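Local coordinates for protein nickel-dependent hydrogenase large subunit (Allochromatium vinosum, PDB 3MYR) that oxidises molecular hydrogen as the nickel-iron-bearing large subunit of a membrane-bound [NiFe] hydrogenase, probably recycling hydrogen released by nitrogenase, at residues B[172-177]-B[539-544]; B[224-229]-B[460-465]; B[332-337]-B[355-360]; B[403-408]-B[437-442]. All coordinates share one frame; numbering follows the deposited sequence.

Contact 1. Residues B[172-177]-B[539-544]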
# COMPACT_ATOMS: atom_id res chain seq x y z
N TRP B 172 8.82 -12.15 -22.06
CA TRP B 172 8.77 -13.61 -22.13
C TRP B 172 9.92 -14.15 -23.04
O TRP B 172 10.18 -13.61 -24.13
CB TRP B 172 7.41 -14.06 -22.69
CG TRP B 172 6.28 -13.23 -22.09
CD1 TRP B 172 5.35 -12.48 -22.79
CD2 TRP B 172 5.98 -13.04 -20.69
NE1 TRP B 172 4.52 -11.84 -21.91
CE2 TRP B 172 4.89 -12.13 -20.63
CE3 TRP B 172 6.56 -13.50 -19.50
CZ2 TRP B 172 4.31 -11.71 -19.40
CZ3 TRP B 172 6.03 -13.05 -18.26
CH2 TRP B 172 4.89 -12.18 -18.22
N GLY B 173 10.57 -15.23 -22.61
CA GLY B 173 11.64 -15.85 -23.47
C GLY B 173 12.99 -15.17 -23.24
O GLY B 173 14.02 -15.62 -23.78
N HIS B 174 13.04 -14.13 -22.40
CA HIS B 174 14.34 -13.51 -22.05
C HIS B 174 15.22 -14.60 -21.36
O HIS B 174 14.67 -15.45 -20.61
CB HIS B 174 14.10 -12.35 -21.08
CG HIS B 174 15.31 -11.49 -20.83
ND1 HIS B 174 16.35 -11.88 -20.01
CD2 HIS B 174 15.57 -10.20 -21.17
CE1 HIS B 174 17.25 -10.92 -19.95
NE2 HIS B 174 16.77 -9.87 -20.59
N PRO B 175 16.56 -14.58 -21.63
CA PRO B 175 17.44 -15.64 -21.10
C PRO B 175 17.54 -15.58 -19.57
O PRO B 175 17.88 -16.60 -18.95
CB PRO B 175 18.81 -15.33 -21.77
CG PRO B 175 18.70 -13.84 -22.19
CD PRO B 175 17.25 -13.75 -22.64
N ALA B 176 17.15 -14.46 -18.95
CA ALA B 176 17.13 -14.38 -17.47
C ALA B 176 16.07 -15.32 -16.87
O ALA B 176 16.09 -15.66 -15.67
CB ALA B 176 16.90 -12.90 -17.01
N TYR B 177 15.10 -15.71 -17.68
CA TYR B 177 14.06 -16.68 -17.17
C TYR B 177 14.59 -18.10 -17.19
O TYR B 177 15.04 -18.56 -18.23
CB TYR B 177 12.76 -16.60 -17.99
CG TYR B 177 11.93 -15.36 -17.76
CD1 TYR B 177 11.67 -14.48 -18.82
CD2 TYR B 177 11.28 -15.14 -16.51
CE1 TYR B 177 10.82 -13.37 -18.64
CE2 TYR B 177 10.41 -14.08 -16.31
CZ TYR B 177 10.18 -13.19 -17.39
OH TYR B 177 9.38 -12.10 -17.16
N VAL B 539 18.87 -3.53 -22.82
CA VAL B 539 18.35 -2.32 -22.21
C VAL B 539 16.89 -2.04 -22.49
O VAL B 539 16.25 -1.29 -21.75
CB VAL B 539 19.23 -1.06 -22.47
CG1 VAL B 539 20.66 -1.30 -21.88
CG2 VAL B 539 19.27 -0.64 -24.00
N LYS B 540 16.33 -2.71 -23.50
CA LYS B 540 14.90 -2.56 -23.80
C LYS B 540 13.99 -3.51 -23.06
O LYS B 540 12.78 -3.43 -23.20
CB LYS B 540 14.69 -2.79 -25.30
CG LYS B 540 15.50 -1.78 -26.14
CD LYS B 540 14.84 -1.47 -27.49
CE LYS B 540 15.73 -0.45 -28.26
NZ LYS B 540 15.18 -0.04 -29.62
N GLN B 541 14.59 -4.49 -22.38
CA GLN B 541 13.89 -5.48 -21.57
C GLN B 541 14.72 -5.62 -20.30
O GLN B 541 15.37 -6.65 -20.08
CB GLN B 541 13.79 -6.85 -22.30
CG GLN B 541 13.05 -6.82 -23.66
CD GLN B 541 12.52 -8.22 -24.13
OE1 GLN B 541 13.03 -9.24 -23.77
NE2 GLN B 541 11.44 -8.21 -24.87
N PRO B 542 14.73 -4.57 -19.46
CA PRO B 542 15.64 -4.50 -18.31
C PRO B 542 15.11 -5.35 -17.11
O PRO B 542 14.94 -4.86 -16.01
CB PRO B 542 15.60 -3.00 -17.99
CG PRO B 542 14.08 -2.71 -18.15
CD PRO B 542 13.83 -3.39 -19.51
N ILE B 543 14.83 -6.62 -17.36
CA ILE B 543 14.36 -7.49 -16.32
C ILE B 543 15.31 -7.54 -15.10
O ILE B 543 14.87 -7.72 -13.99
CB ILE B 543 14.11 -8.85 -16.91
CG1 ILE B 543 13.32 -9.76 -15.97
CG2 ILE B 543 15.42 -9.48 -17.33
CD1 ILE B 543 12.64 -10.96 -16.71
N GLU B 544 16.61 -7.28 -15.30
CA GLU B 544 17.51 -7.39 -14.16
C GLU B 544 17.33 -6.22 -13.22
O GLU B 544 17.52 -6.35 -12.03
CB GLU B 544 18.98 -7.43 -14.62
CG GLU B 544 19.35 -8.61 -15.59
CD GLU B 544 19.18 -8.28 -17.09
OE1 GLU B 544 19.84 -8.94 -17.92
OE2 GLU B 544 18.39 -7.39 -17.47
O HOH W 1 12.61 -11.68 -24.46
O HOH W 2 18.05 -7.33 -20.08

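Contact 2. Residues B[224-229]-B[460-465]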
# COMPACT_ATOMS: atom_id res chain seq x y z
N SER B 224 -13.62 -0.40 17.72
CA SER B 224 -14.56 -1.54 17.81
C SER B 224 -14.72 -2.04 19.26
O SER B 224 -13.81 -2.61 19.81
CB SER B 224 -13.92 -2.69 17.05
OG SER B 224 -12.61 -2.95 17.54
N PRO B 225 -15.90 -1.86 19.86
CA PRO B 225 -16.01 -2.31 21.26
C PRO B 225 -16.28 -3.81 21.34
O PRO B 225 -16.59 -4.45 20.31
CB PRO B 225 -17.22 -1.49 21.81
CG PRO B 225 -18.04 -1.18 20.55
CD PRO B 225 -17.12 -1.20 19.37
N ILE B 226 -16.13 -4.35 22.55
CA ILE B 226 -16.33 -5.78 22.80
C ILE B 226 -17.50 -5.87 23.76
O ILE B 226 -17.53 -5.19 24.81
CB ILE B 226 -15.07 -6.39 23.47
CG1 ILE B 226 -13.85 -6.36 22.50
CG2 ILE B 226 -15.38 -7.79 23.92
CD1 ILE B 226 -12.48 -6.58 23.21
N ASP B 227 -18.53 -6.61 23.37
CA ASP B 227 -19.63 -6.89 24.32
C ASP B 227 -20.25 -8.18 23.84
O ASP B 227 -20.93 -8.25 22.80
CB ASP B 227 -20.69 -5.77 24.27
CG ASP B 227 -21.84 -5.97 25.34
OD1 ASP B 227 -22.15 -7.12 25.76
OD2 ASP B 227 -22.49 -4.99 25.70
N LEU B 228 -20.05 -9.21 24.62
CA LEU B 228 -20.48 -10.53 24.24
C LEU B 228 -21.99 -10.63 24.10
O LEU B 228 -22.50 -11.64 23.57
CB LEU B 228 -20.05 -11.49 25.33
CG LEU B 228 -18.61 -12.04 25.23
CD1 LEU B 228 -17.61 -11.55 24.17
CD2 LEU B 228 -18.03 -12.76 26.52
N ASP B 229 -22.72 -9.70 24.74
CA ASP B 229 -24.17 -9.79 24.79
C ASP B 229 -24.82 -8.78 23.89
O ASP B 229 -25.97 -8.45 24.04
CB ASP B 229 -24.62 -9.73 26.24
CG ASP B 229 -24.09 -10.97 27.00
OD1 ASP B 229 -23.21 -10.79 27.86
OD2 ASP B 229 -24.41 -12.15 26.62
N THR B 460 -13.15 -5.91 29.18
CA THR B 460 -13.66 -5.71 27.82
C THR B 460 -13.38 -4.27 27.37
O THR B 460 -13.99 -3.77 26.44
CB THR B 460 -15.15 -6.02 27.69
OG1 THR B 460 -15.89 -5.22 28.62
CG2 THR B 460 -15.46 -7.46 28.03
N LYS B 461 -12.50 -3.58 28.08
CA LYS B 461 -12.18 -2.23 27.70
C LYS B 461 -11.39 -2.16 26.35
O LYS B 461 -10.47 -2.96 26.14
CB LYS B 461 -11.40 -1.64 28.86
CG LYS B 461 -11.07 -0.17 28.73
CD LYS B 461 -11.83 0.57 29.80
CE LYS B 461 -11.53 2.06 29.72
NZ LYS B 461 -12.66 2.75 29.02
N THR B 462 -11.69 -1.17 25.49
CA THR B 462 -11.00 -1.05 24.20
C THR B 462 -10.56 0.40 23.93
O THR B 462 -9.87 0.68 22.94
CB THR B 462 -11.93 -1.51 23.01
OG1 THR B 462 -13.25 -0.96 23.21
CG2 THR B 462 -12.05 -3.05 22.91
N PHE B 463 -10.86 1.33 24.85
CA PHE B 463 -10.57 2.74 24.58
C PHE B 463 -10.31 3.51 25.84
O PHE B 463 -11.14 3.50 26.77
CB PHE B 463 -11.75 3.35 23.79
CG PHE B 463 -11.62 4.82 23.52
CD1 PHE B 463 -12.41 5.75 24.21
CD2 PHE B 463 -10.74 5.29 22.55
CE1 PHE B 463 -12.31 7.16 23.90
CE2 PHE B 463 -10.58 6.69 22.29
CZ PHE B 463 -11.38 7.61 22.98
N ASN B 464 -9.18 4.20 25.88
CA ASN B 464 -8.81 5.01 27.03
C ASN B 464 -9.33 6.43 26.65
O ASN B 464 -8.79 7.07 25.73
CB ASN B 464 -7.27 5.00 27.13
CG ASN B 464 -6.73 5.91 28.25
OD1 ASN B 464 -5.50 5.93 28.57
ND2 ASN B 464 -7.57 6.73 28.75
N GLU B 465 -10.44 6.85 27.27
CA GLU B 465 -11.02 8.15 26.96
C GLU B 465 -10.38 9.35 27.67
O GLU B 465 -10.76 10.51 27.44
CB GLU B 465 -12.54 8.17 27.26
CG GLU B 465 -12.97 8.13 28.82
CD GLU B 465 -12.70 6.74 29.61
OE1 GLU B 465 -12.02 5.75 29.15
OE2 GLU B 465 -13.18 6.66 30.79
O HOH W 3 -15.15 -2.39 24.52
O HOH W 4 -18.56 -5.76 27.46

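Contact 3. Residues B[332-337]-B[355-360]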
# COMPACT_ATOMS: atom_id res chain seq x y z
N TRP B 332 13.59 17.77 -4.73
CA TRP B 332 12.90 18.97 -5.19
C TRP B 332 12.22 19.76 -4.09
O TRP B 332 10.99 19.97 -4.13
CB TRP B 332 11.94 18.54 -6.29
CG TRP B 332 12.66 18.10 -7.52
CD1 TRP B 332 13.71 18.74 -8.12
CD2 TRP B 332 12.35 16.97 -8.35
NE1 TRP B 332 14.09 18.08 -9.27
CE2 TRP B 332 13.28 16.98 -9.44
CE3 TRP B 332 11.33 16.00 -8.33
CZ2 TRP B 332 13.25 16.02 -10.49
CZ3 TRP B 332 11.31 15.01 -9.38
CH2 TRP B 332 12.26 15.05 -10.45
N TYR B 333 13.00 20.21 -3.10
CA TYR B 333 12.51 20.86 -1.91
C TYR B 333 13.44 22.05 -1.60
O TYR B 333 14.65 22.09 -2.02
CB TYR B 333 12.49 19.91 -0.69
CG TYR B 333 11.47 18.79 -0.83
CD1 TYR B 333 11.86 17.53 -1.35
CD2 TYR B 333 10.12 19.01 -0.52
CE1 TYR B 333 10.93 16.52 -1.54
CE2 TYR B 333 9.17 18.00 -0.72
CZ TYR B 333 9.58 16.77 -1.26
OH TYR B 333 8.68 15.72 -1.43
N GLU B 334 12.88 22.98 -0.85
CA GLU B 334 13.66 24.11 -0.33
C GLU B 334 13.64 24.07 1.22
O GLU B 334 12.59 23.87 1.85
CB GLU B 334 13.01 25.38 -0.88
CG GLU B 334 13.87 26.60 -0.94
CD GLU B 334 14.88 26.57 -2.09
OE1 GLU B 334 16.04 26.94 -1.83
OE2 GLU B 334 14.53 26.21 -3.24
N TYR B 335 14.81 24.18 1.84
CA TYR B 335 14.92 24.30 3.29
C TYR B 335 15.35 25.74 3.60
O TYR B 335 16.34 26.23 3.08
CB TYR B 335 16.03 23.37 3.84
CG TYR B 335 15.68 21.91 4.05
CD1 TYR B 335 14.37 21.42 3.84
CD2 TYR B 335 16.68 21.00 4.45
CE1 TYR B 335 14.08 20.07 4.04
CE2 TYR B 335 16.38 19.65 4.66
CZ TYR B 335 15.07 19.21 4.47
OH TYR B 335 14.76 17.92 4.72
N SER B 336 14.64 26.38 4.52
CA SER B 336 14.99 27.73 4.96
C SER B 336 16.32 27.74 5.67
O SER B 336 16.96 28.78 5.72
CB SER B 336 13.89 28.27 5.89
OG SER B 336 13.89 27.53 7.07
N VAL B 337 16.80 26.61 6.19
CA VAL B 337 18.13 26.62 6.83
C VAL B 337 19.24 26.43 5.80
O VAL B 337 20.41 26.48 6.16
CB VAL B 337 18.23 25.59 7.99
CG1 VAL B 337 17.21 25.95 9.14
CG2 VAL B 337 17.96 24.15 7.47
N ASP B 355 11.25 23.73 -9.96
CA ASP B 355 12.00 24.53 -10.93
C ASP B 355 13.36 24.92 -10.40
O ASP B 355 14.38 24.70 -11.07
CB ASP B 355 11.21 25.81 -11.30
CG ASP B 355 9.94 25.49 -12.12
OD1 ASP B 355 9.71 24.32 -12.53
OD2 ASP B 355 9.20 26.43 -12.43
N ARG B 356 13.39 25.50 -9.21
CA ARG B 356 14.64 26.06 -8.70
C ARG B 356 15.60 25.00 -8.24
O ARG B 356 16.77 25.29 -8.03
CB ARG B 356 14.39 27.11 -7.62
CG ARG B 356 13.95 28.45 -8.28
CD ARG B 356 13.36 29.49 -7.30
NE ARG B 356 14.35 29.96 -6.33
CZ ARG B 356 14.31 29.68 -5.02
NH1 ARG B 356 13.32 28.92 -4.52
NH2 ARG B 356 15.26 30.15 -4.21
N ARG B 357 15.13 23.75 -8.14
CA ARG B 357 16.02 22.67 -7.76
C ARG B 357 16.38 21.83 -8.97
O ARG B 357 16.83 20.70 -8.82
CB ARG B 357 15.42 21.82 -6.63
CG ARG B 357 15.30 22.59 -5.26
CD ARG B 357 16.63 23.26 -4.85
NE ARG B 357 17.72 22.28 -4.86
CZ ARG B 357 17.90 21.34 -3.92
NH1 ARG B 357 17.08 21.24 -2.87
NH2 ARG B 357 18.92 20.51 -4.04
N GLY B 358 16.11 22.34 -10.17
CA GLY B 358 16.60 21.66 -11.39
C GLY B 358 15.63 20.66 -11.97
O GLY B 358 16.00 19.89 -12.89
N GLY B 359 14.39 20.61 -11.46
CA GLY B 359 13.37 19.71 -12.05
C GLY B 359 13.23 20.05 -13.56
O GLY B 359 13.15 21.22 -13.93
N VAL B 360 13.21 19.05 -14.43
CA VAL B 360 13.17 19.29 -15.90
C VAL B 360 11.74 19.42 -16.42
O VAL B 360 10.84 18.68 -15.97
CB VAL B 360 13.87 18.17 -16.68
CG1 VAL B 360 13.85 18.53 -18.28
CG2 VAL B 360 15.35 18.09 -16.25

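Contact 4. Residues B[403-408]-B[437-442]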
# COMPACT_ATOMS: atom_id res chain seq x y z
N ASP B 403 14.91 -17.53 18.16
CA ASP B 403 15.18 -18.94 17.84
C ASP B 403 14.55 -19.35 16.52
O ASP B 403 15.17 -20.05 15.71
CB ASP B 403 14.69 -19.87 18.93
CG ASP B 403 15.68 -19.98 20.12
OD1 ASP B 403 16.90 -19.69 20.02
OD2 ASP B 403 15.20 -20.39 21.18
N GLN B 404 13.28 -19.00 16.34
CA GLN B 404 12.61 -19.42 15.13
C GLN B 404 13.27 -18.77 13.89
O GLN B 404 13.50 -19.47 12.89
CB GLN B 404 11.11 -19.07 15.19
CG GLN B 404 10.36 -19.41 13.94
CD GLN B 404 8.89 -19.01 14.02
OE1 GLN B 404 8.52 -18.07 14.75
NE2 GLN B 404 8.05 -19.73 13.29
N ALA B 405 13.60 -17.46 13.97
CA ALA B 405 14.26 -16.78 12.86
C ALA B 405 15.59 -17.44 12.51
O ALA B 405 15.94 -17.59 11.34
CB ALA B 405 14.45 -15.28 13.15
N ARG B 406 16.33 -17.85 13.53
CA ARG B 406 17.61 -18.46 13.32
C ARG B 406 17.39 -19.80 12.59
O ARG B 406 18.13 -20.15 11.67
CB ARG B 406 18.20 -18.76 14.69
CG ARG B 406 19.59 -18.34 14.87
CD ARG B 406 19.60 -16.95 15.41
NE ARG B 406 20.54 -16.80 16.51
CZ ARG B 406 21.87 -16.68 16.39
NH1 ARG B 406 22.59 -16.55 17.50
NH2 ARG B 406 22.49 -16.75 15.20
N GLU B 407 16.42 -20.57 13.04
CA GLU B 407 16.11 -21.87 12.43
C GLU B 407 15.69 -21.70 10.97
O GLU B 407 16.13 -22.43 10.11
CB GLU B 407 14.95 -22.45 13.18
CG GLU B 407 14.68 -23.97 13.15
CD GLU B 407 13.72 -24.39 14.33
OE1 GLU B 407 14.03 -25.38 15.07
OE2 GLU B 407 12.66 -23.72 14.57
N LEU B 408 14.84 -20.73 10.70
CA LEU B 408 14.36 -20.54 9.34
C LEU B 408 15.48 -20.05 8.45
O LEU B 408 15.55 -20.45 7.32
CB LEU B 408 13.22 -19.51 9.26
CG LEU B 408 11.88 -19.96 9.85
CD1 LEU B 408 10.95 -18.71 10.03
CD2 LEU B 408 11.25 -21.05 8.94
N SER B 437 7.07 -13.49 7.13
CA SER B 437 5.62 -13.88 7.04
C SER B 437 5.28 -15.13 7.86
O SER B 437 4.24 -15.19 8.50
CB SER B 437 5.15 -14.17 5.62
OG SER B 437 5.39 -13.00 4.85
N LYS B 438 6.15 -16.11 7.81
CA LYS B 438 5.97 -17.32 8.62
C LYS B 438 6.06 -16.97 10.12
O LYS B 438 5.29 -17.47 10.97
CB LYS B 438 7.05 -18.37 8.23
CG LYS B 438 7.13 -19.60 9.19
CD LYS B 438 5.70 -20.26 9.38
CE LYS B 438 5.82 -21.66 10.09
NZ LYS B 438 4.38 -22.15 10.37
N ILE B 439 6.98 -16.10 10.47
CA ILE B 439 7.12 -15.78 11.90
C ILE B 439 5.84 -15.06 12.36
O ILE B 439 5.35 -15.32 13.45
CB ILE B 439 8.37 -14.89 12.14
CG1 ILE B 439 9.66 -15.73 11.90
CG2 ILE B 439 8.32 -14.25 13.60
CD1 ILE B 439 10.92 -14.91 11.96
N LEU B 440 5.30 -14.16 11.53
CA LEU B 440 4.16 -13.33 11.96
C LEU B 440 2.91 -14.18 12.00
O LEU B 440 2.03 -14.00 12.85
CB LEU B 440 3.93 -12.19 10.98
CG LEU B 440 4.85 -11.05 11.35
CD1 LEU B 440 4.82 -10.02 10.26
CD2 LEU B 440 4.27 -10.40 12.58
N VAL B 441 2.75 -15.05 11.02
CA VAL B 441 1.55 -15.85 11.00
C VAL B 441 1.46 -16.81 12.21
O VAL B 441 0.41 -16.90 12.78
CB VAL B 441 1.31 -16.60 9.63
CG1 VAL B 441 1.99 -17.96 9.63
CG2 VAL B 441 -0.12 -16.71 9.42
N ASP B 442 2.58 -17.37 12.68
CA ASP B 442 2.61 -18.13 13.92
C ASP B 442 2.31 -17.26 15.12
O ASP B 442 1.72 -17.74 16.02
CB ASP B 442 3.97 -18.84 14.16
CG ASP B 442 4.25 -19.94 13.11
OD1 ASP B 442 5.39 -20.48 13.08
OD2 ASP B 442 3.30 -20.31 12.35
O HOH W 5 6.41 -16.41 15.64

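Contact 1. Residues B[172-177]-B[539-544]
Three groups grip one water: His-174 NE2, the carbonyl O of Gln-541 and the carboxylate oxygen Glu-544 OE2, the last 2.6 Å from the water O. The water lies in the imidazole plane. On the ring's other nitrogen, His-174 ND1 accepts the backbone N-H of Ala-176 at 2.9 Å, an almost straight in-plane bond (163°). Histidine suits this place because both nitrogens can be engaged in plane, which fixes the ring's rotation and still offers a face for packing. That face receives Ile-543 CG2, a CH-pi contact 3.6 Å from the centroid of the His-174 ring. His-174 opens a type I beta turn that ends at Tyr-177, with Pro-175 at a corner suited to its fixed phi. Pro-542 centres an inverse gamma turn and occupies the N-cap position of helix 543-551. Ile-543, the first helical residue, has CG1 anti to the backbone N (chi1 -167°), which turns CG2 to the imidazole; CD1 sits 3.4 Å from Tyr-177 CZ, over that ring's face, while the Tyr-177 hydroxyl bonds to Leu-114 O. Ala-176, with no atoms beyond CB, packs that CB against Ile-543 CG2 at 3.7 Å. Glu-544 OE1, bonded to Val-537 N, stands at the imidazole edge. The amide of Gln-541 lies nearly coplanar with the imidazole, and a second water joins its OE1 to Trp-172 O.

Contact 2. Residues B[224-229]-B[460-465]
The first torsions of Ile-226 and Thr-462 turn their methyl-bearing branches toward each other. In Ile-226, CG1 is anti to the carbonyl carbon (chi1 -66°), and an extended chi2 (164°) carries CD1 to 3.6 Å from the methyl CG2 of Thr-462. In Thr-462, OG1 falls between the backbone N and the carbonyl carbon (chi1 44°), which leaves CG2 facing isoleucine and the carbonyl O of Ser-224, while OG1 comes within 3.6 Å of Pro-225 CA. Thr-460 meets the other branch of Ile-226: the two CG2 methyls are 4.1 Å apart. Polar links between the loops run through water. One water accepts from Ile-226 N at 2.9 Å and donates to Thr-460 O and to Thr-462 OG1 (2.7 Å from the water O). Another joins Ile-226 O to Thr-460 OG1. The seam ties the loop between helices 203-209 and 236-265 to the loop that follows helix 426-456, whose Leu-451 and Val-455 pack on Ile-226. The small subunit HydA adjoins it: its Lys-209 bonds to Ile-226 O, and its Asp-204 takes Thr-462 N and forms a salt bridge with Lys-461. Threonine fits both positions because a methyl and a hydroxyl share one carbon. Methyls thus face isoleucine while hydroxyls bind water, and the waters satisfy backbone groups that the two loops do not bond to each other directly.

Contact 3. Residues B[332-337]-B[355-360]
Arg-357 reaches from a type I beta turn, Asp-355 to Gly-358, past the CD1 corner of Trp-332 to the backbone of Tyr-333; both segments belong to the long irregular connection between strands 324-327 and 378-381. Its CB rests 3.8 Å from Trp-332 CD1. CG comes 3.3 Å from Tyr-333 O, and CD still lies 3.6 Å from Tyr-333 O, with Glu-334 OE2 a looser neighbour. Bends at chi2 (-51°) and chi3 fold the chain round the carbonyl, and NH1 donates to Tyr-333 O at 2.7 Å. The oxygen lies near the guanidinium plane and the donor in the carbonyl plane, though the N-H points somewhat aside (144°). NH1 also serves Val-328 O, while NH2 forms a salt bridge with Asp-371, so one arginine supplies donors to several points of the same connection. An alanine here would probably leave Tyr-333 O without this donor and Asp-371 without this opposite charge. The side chain of Tyr-333, bonded through OH to Trp-375 O, is about 7 Å from the bound magnesium. Farther out, Glu-334 OE2 pairs with Arg-356 NH1 at 3.2 Å by charge alone, well out of the guanidinium plane; OE1 bonds to Asn-339. Glycine suits position 358 because its phi is positive, and position 359 because a CB there would press on the indole: Gly-359 CA already lies 3.3 Å from Trp-332 NE1.

Contact 4. Residues B[403-408]-B[437-442]
Ile-439 packs against Ala-405 and Leu-408 where helices 403-416 and 426-456 run roughly antiparallel, their local axes 144° apart and 10.5 Å at closest approach. This is the tight side. Ile-439 CD1 reaches Ala-405 CB at 3.7 Å, close because alanine has only a methyl, and Leu-408 CD1 lies equally near Ile-439 CG1. Leu-397 of helix 390-399 touches both Ala-405 and Ile-439, completing an apolar cluster. The more open side is polar and bridged by water. Gln-404 stretches across with CG anti to the backbone N (chi1 177°), and its NE2 donates to Asp-442 OD1 at 2.8 Å, a bent bond (138°) on the oxygen's anti side. Glutamine suits the span, being long enough to bridge the helices and able to donate and accept: its OE1 takes a bond from a water that also donates to Ile-439 O. A leucine in its place would probably leave Asp-442 OD1 without this donor and break the water link between the helices. Lys-438 lays its CG against Leu-408 CD1 but turns its amine towards Asp-254 of helix 236-265. Arg-250 of that helix forms a salt bridge with Asp-442 OD2; Lys-438 NZ meets the same oxygen at its syn lone pair, 2.9 Å away.

How the contacts relate
Contact 4 is the most central, about 18 Å from the chain's centre to its own, and the one made by two regular helices, yet it is only partly buried, as is contact 3; its chemistry divides into an apolar cluster and a charged flank. Contacts 1 and 2 are buried despite lying far out. Helix 426-456 links contacts 4 and 2: it supplies a segment to one and packs on the isoleucine of the other. Contacts 1 and 2 both use water in place of direct hydrogen bonds, but contact 1 adds aromatic faces, whereas contact 2 has the more extensive bonds to the small subunit, which contacts 1 and 3 only touch. Contact 3 relies on arginines and lies nearest the magnesium.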